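Local structure of esterase (3D7R) at residues A[34-39]-A[109-115]. The protein is a putative esterase of the alpha/beta hydrolase fold that probably hydrolyses ester bonds. Sequence-based numbering, arbitrary orientation.
Sequences YLLHNR and LQPSPFH. With DMS (dimethyl sulfoxide), chain I; DMS (dimethyl sulfoxide), chain G.
Arg39 and the carbonyl of Gln110 illustrate how one guanidinium can fasten a loop to the backbone ahead of a helix. The two terminal nitrogens of Arg39 close end-on upon a single oxygen, each donating a hydrogen bond: Arg39 NH1 lies 2.8 Å and Arg39 NH2 2.9 Å from Gln110 O, which sits close to the guanidinium plane. NH2 approaches nearly in line with the C=O, NH1 more obliquely, and both hydrogen bonds are bent (146° at NH1, 141° at NH2). A turn at chi3 (78°) swings the group into this position.

Apolar atoms then sandwich the flat group. Ser112 CB lies over the centre of one face, 3.7 Å from Arg39 NE, while Leu109 CD1 covers the opposite face nearer its rim.

Aromatic and aliphatic contacts make up the rest of the interface. Phe114 turns its edge toward the face of Tyr34 in an offset T-shaped pair with centroids 5.6 Å apart, and Tyr34 CB meets Phe114 CE2 at 3.5 Å. Leu36 CD1 rests against Pro113 CD.

Between these zones lies a dimethyl sulfoxide, probably from the crystallisation liquor: its oxygen hydrogen-bonds Ser112 OG at 2.6 Å, and one methyl sits over the centre of the Phe114 ring. A second one accepts from Leu36 N.

Ser112 and His115 form a capping box, with Phe114 N bonded to Ser112 OG and Ser112 N to His115 ND1; His115 NE2 reaches Asp171. Thus the loop between helices 30-33 and 46-61 packs against the start of helix 113-126, which follows strand 98-102, while Leu109 also touches helix 46-61.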
# COMPACT_ATOMS: atom_id res chain seq x y z
N TYR A 34 -17.56 -9.96 1.31
CA TYR A 34 -16.54 -9.85 2.36
C TYR A 34 -16.50 -8.49 3.06
O TYR A 34 -15.51 -8.16 3.71
CB TYR A 34 -15.18 -10.22 1.79
CG TYR A 34 -15.17 -11.63 1.25
CD1 TYR A 34 -15.19 -12.73 2.12
CD2 TYR A 34 -15.17 -11.87 -0.13
CE1 TYR A 34 -15.21 -14.03 1.64
CE2 TYR A 34 -15.18 -13.19 -0.63
CZ TYR A 34 -15.20 -14.25 0.26
OH TYR A 34 -15.21 -15.54 -0.21
N LEU A 35 -17.61 -7.75 2.96
CA LEU A 35 -17.72 -6.38 3.49
C LEU A 35 -17.40 -6.27 4.97
O LEU A 35 -17.91 -7.04 5.78
CB LEU A 35 -19.14 -5.84 3.25
CG LEU A 35 -19.41 -4.37 3.58
CD1 LEU A 35 -18.56 -3.46 2.67
CD2 LEU A 35 -20.89 -4.08 3.42
N LEU A 36 -16.55 -5.30 5.31
CA LEU A 36 -16.41 -4.89 6.70
C LEU A 36 -16.86 -3.43 6.81
O LEU A 36 -16.22 -2.52 6.25
CB LEU A 36 -14.97 -5.07 7.17
CG LEU A 36 -14.43 -6.46 7.54
CD1 LEU A 36 -12.94 -6.33 7.93
CD2 LEU A 36 -15.21 -7.16 8.68
N HIS A 37 -17.98 -3.20 7.50
CA HIS A 37 -18.52 -1.85 7.69
C HIS A 37 -17.52 -0.93 8.36
O HIS A 37 -17.44 0.26 8.01
CB HIS A 37 -19.82 -1.87 8.52
CG HIS A 37 -21.04 -2.29 7.75
ND1 HIS A 37 -21.79 -3.40 8.08
CD2 HIS A 37 -21.65 -1.72 6.68
CE1 HIS A 37 -22.80 -3.51 7.24
NE2 HIS A 37 -22.75 -2.51 6.38
N ASN A 38 -16.74 -1.46 9.31
CA ASN A 38 -15.75 -0.64 10.02
C ASN A 38 -14.54 -0.23 9.18
O ASN A 38 -13.61 0.40 9.67
CB ASN A 38 -15.33 -1.28 11.37
CG ASN A 38 -14.59 -2.63 11.22
OD1 ASN A 38 -14.06 -2.96 10.16
ND2 ASN A 38 -14.56 -3.41 12.31
N ARG A 39 -14.54 -0.61 7.90
CA ARG A 39 -13.49 -0.17 6.99
C ARG A 39 -14.06 0.71 5.87
O ARG A 39 -13.32 1.16 4.98
CB ARG A 39 -12.75 -1.37 6.39
CG ARG A 39 -11.99 -2.23 7.40
CD ARG A 39 -11.07 -3.23 6.69
NE ARG A 39 -9.86 -2.58 6.20
CZ ARG A 39 -8.83 -2.21 6.97
NH1 ARG A 39 -8.87 -2.43 8.27
NH2 ARG A 39 -7.77 -1.63 6.43
N LEU A 109 -7.00 3.57 8.89
CA LEU A 109 -7.31 2.19 9.27
C LEU A 109 -6.05 1.38 9.53
O LEU A 109 -5.03 1.59 8.89
CB LEU A 109 -8.10 1.49 8.16
CG LEU A 109 -9.46 2.09 7.80
CD1 LEU A 109 -10.04 1.35 6.60
CD2 LEU A 109 -10.40 2.03 9.02
N GLN A 110 -6.14 0.44 10.45
CA GLN A 110 -5.07 -0.52 10.69
C GLN A 110 -5.23 -1.67 9.69
O GLN A 110 -6.20 -1.67 8.89
CB GLN A 110 -5.14 -1.02 12.15
CG GLN A 110 -4.93 0.05 13.21
CD GLN A 110 -3.50 0.62 13.28
OE1 GLN A 110 -2.81 0.77 12.26
NE2 GLN A 110 -3.08 0.98 14.48
N PRO A 111 -4.27 -2.63 9.68
CA PRO A 111 -4.44 -3.74 8.74
C PRO A 111 -5.73 -4.53 8.93
O PRO A 111 -6.16 -4.80 10.06
CB PRO A 111 -3.22 -4.63 9.01
CG PRO A 111 -2.20 -3.70 9.57
CD PRO A 111 -3.00 -2.75 10.43
N SER A 112 -6.32 -4.90 7.80
CA SER A 112 -7.47 -5.77 7.73
C SER A 112 -7.04 -7.18 8.08
O SER A 112 -5.89 -7.52 7.87
CB SER A 112 -7.96 -5.76 6.28
OG SER A 112 -8.96 -6.73 6.10
N PRO A 113 -7.97 -8.02 8.59
CA PRO A 113 -7.64 -9.45 8.72
C PRO A 113 -7.28 -10.08 7.38
O PRO A 113 -6.52 -11.06 7.35
CB PRO A 113 -8.94 -10.06 9.28
CG PRO A 113 -9.99 -9.05 9.01
CD PRO A 113 -9.33 -7.72 9.06
N PHE A 114 -7.81 -9.53 6.28
CA PHE A 114 -7.49 -9.97 4.92
C PHE A 114 -6.08 -9.54 4.51
O PHE A 114 -5.47 -10.16 3.62
CB PHE A 114 -8.51 -9.39 3.91
CG PHE A 114 -9.84 -10.13 3.87
CD1 PHE A 114 -10.30 -10.86 4.97
CD2 PHE A 114 -10.63 -10.08 2.74
CE1 PHE A 114 -11.54 -11.55 4.92
CE2 PHE A 114 -11.87 -10.75 2.69
CZ PHE A 114 -12.31 -11.49 3.79
N HIS A 115 -5.57 -8.46 5.11
CA HIS A 115 -4.17 -8.09 4.92
C HIS A 115 -3.27 -9.14 5.56
O HIS A 115 -2.26 -9.52 4.99
CB HIS A 115 -3.84 -6.72 5.53
CG HIS A 115 -4.21 -5.54 4.68
ND1 HIS A 115 -5.01 -4.51 5.14
CD2 HIS A 115 -3.87 -5.21 3.42
CE1 HIS A 115 -5.16 -3.61 4.19
NE2 HIS A 115 -4.47 -4.01 3.13
S DMS I . -12.25 -6.44 4.09
O DMS I . -10.52 -6.04 4.20
C1 DMS I . -12.56 -7.05 2.40
C2 DMS I . -12.59 -7.97 5.00
S DMS G . -14.20 -2.97 3.14
O DMS G . -15.16 -4.46 3.02
C1 DMS G . -13.43 -2.62 1.53
C2 DMS G . -15.34 -1.57 3.24